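PDB 3BOQ: transcriptional regulator, MarR family from Silicibacter pomeroyi DSS-3, which probably acts as a DNA-binding transcription factor of the MarR family. Local coordinates for residues Ala54-Asn59 with Gly66-Ala71. Residues are numbered along the deposited sequence; the frame is centred on the assembly and turned at random.
Sequences AQLARN and GKLSGA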
# COMPACT_ATOMS: atom_id res chain seq x y z
N ALA B 54 8.17 15.65 -0.86
CA ALA B 54 8.78 15.36 -2.13
C ALA B 54 8.06 16.07 -3.28
O ALA B 54 8.70 16.57 -4.19
CB ALA B 54 8.81 13.84 -2.36
N GLN B 55 6.72 16.10 -3.22
CA GLN B 55 5.93 16.76 -4.26
C GLN B 55 6.18 18.25 -4.23
O GLN B 55 6.34 18.86 -5.27
CB GLN B 55 4.43 16.47 -4.10
CG GLN B 55 4.10 15.02 -3.85
CD GLN B 55 4.93 14.05 -4.70
OE1 GLN B 55 5.51 13.08 -4.18
NE2 GLN B 55 5.01 14.31 -6.01
N LEU B 56 6.26 18.81 -3.03
CA LEU B 56 6.54 20.22 -2.84
C LEU B 56 7.97 20.59 -3.21
O LEU B 56 8.18 21.63 -3.83
CB LEU B 56 6.22 20.66 -1.40
CG LEU B 56 4.82 20.29 -0.89
CD1 LEU B 56 4.71 20.50 0.59
CD2 LEU B 56 3.72 21.04 -1.64
N ALA B 57 8.95 19.77 -2.84
CA ALA B 57 10.34 20.04 -3.26
C ALA B 57 10.50 20.00 -4.79
O ALA B 57 11.30 20.76 -5.33
CB ALA B 57 11.32 19.08 -2.60
N ARG B 58 9.74 19.13 -5.47
CA ARG B 58 9.72 19.10 -6.93
C ARG B 58 9.04 20.36 -7.52
O ARG B 58 9.33 20.76 -8.65
CB ARG B 58 9.04 17.81 -7.47
CG ARG B 58 9.27 17.55 -9.00
CD ARG B 58 8.80 16.16 -9.56
NE ARG B 58 8.81 15.07 -8.56
CZ ARG B 58 9.90 14.55 -7.96
NH1 ARG B 58 11.12 15.01 -8.24
NH2 ARG B 58 9.75 13.58 -7.06
N ASN B 59 8.17 20.99 -6.72
CA ASN B 59 7.33 22.13 -7.16
C ASN B 59 7.49 23.38 -6.27
O ASN B 59 6.60 23.68 -5.48
CB ASN B 59 5.84 21.72 -7.19
CG ASN B 59 5.56 20.55 -8.13
OD1 ASN B 59 5.18 20.74 -9.30
ND2 ASN B 59 5.71 19.34 -7.62
N GLY B 66 -5.60 20.48 -3.59
CA GLY B 66 -6.00 19.50 -4.59
C GLY B 66 -4.87 18.98 -5.46
O GLY B 66 -4.78 17.78 -5.72
N LYS B 67 -3.99 19.89 -5.92
CA LYS B 67 -2.88 19.48 -6.77
C LYS B 67 -1.81 18.72 -5.98
O LYS B 67 -1.20 17.78 -6.51
CB LYS B 67 -2.29 20.67 -7.54
CG LYS B 67 -3.21 21.16 -8.66
CD LYS B 67 -2.48 22.03 -9.68
CE LYS B 67 -3.43 22.57 -10.76
NZ LYS B 67 -3.97 21.50 -11.64
N LEU B 68 -1.60 19.12 -4.73
CA LEU B 68 -0.77 18.37 -3.78
C LEU B 68 -1.33 16.97 -3.57
O LEU B 68 -0.59 15.98 -3.67
CB LEU B 68 -0.66 19.09 -2.43
CG LEU B 68 0.04 18.35 -1.29
CD1 LEU B 68 1.44 17.93 -1.68
CD2 LEU B 68 0.13 19.24 -0.09
N SER B 69 -2.61 16.91 -3.24
CA SER B 69 -3.33 15.67 -3.01
C SER B 69 -3.21 14.76 -4.24
O SER B 69 -2.90 13.53 -4.08
CB SER B 69 -4.78 15.98 -2.66
OG SER B 69 -5.66 14.88 -2.84
N GLY B 70 -3.42 15.38 -5.44
CA GLY B 70 -3.37 14.69 -6.73
C GLY B 70 -2.01 14.07 -7.09
O GLY B 70 -1.95 13.09 -7.92
N ALA B 71 -0.95 14.63 -6.46
CA ALA B 71 0.44 14.27 -6.77
C ALA B 71 1.06 13.30 -5.75
O ALA B 71 2.16 12.78 -5.95
CB ALA B 71 1.32 15.54 -6.86
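Leu-68 and Ala-71 of helix 65-71 pack against Gln-55 and Leu-56 at the C-terminal end of helix 47-58. The contact lies in the winged helix-turn-helix region of this MarR-family protein. In that motif helix 65-71 comes first, and helix 79-88 follows as the probable DNA recognition helix. The local axes approach to 10.1 Å, with 115° between their N-to-C directions. The chain between them is short and includes strand 63-64, which pairs antiparallel with strand 105-106.

Near the start of the second helix, the backbone N of Lys-67 is hydrogen-bonded to Ser-64 OG. The first side chain to cross the gap is Leu-68. Its CG is anti to the backbone N (chi1 173°), and this rotation carries CD1 over to the other helix. There CD1 meets Leu-56 CD2 at 3.9 Å, the two leucines being set at a slant to one another. The same methyl lies 4.1 Å from Gln-55 CB, so it touches two successive residues. Val-83 of helix 79-88 also touches Leu-68, while Leu-63, Val-92 and Leu-108 touch Leu-56. The contact thus joins a larger apolar cluster.

Ala-71 follows one helical turn later. Its backbone N is bonded to Leu-68 O at 3.1 Å. The Gln-55 chain bends at chi2 (-41°) and places its amide beside Ala-71. Replacing Gln-55 by an alanine would probably open a gap beside the methyl and carbonyl of Ala-71, where CG and the amide now lie. The methyl of Ala-71 sits 4.1 Å from Gln-55 CG. Its carbonyl faces the same side chain, with Ala-71 O 3.6 Å from Gln-55 CG and 3.3 Å from Gln-55 CD.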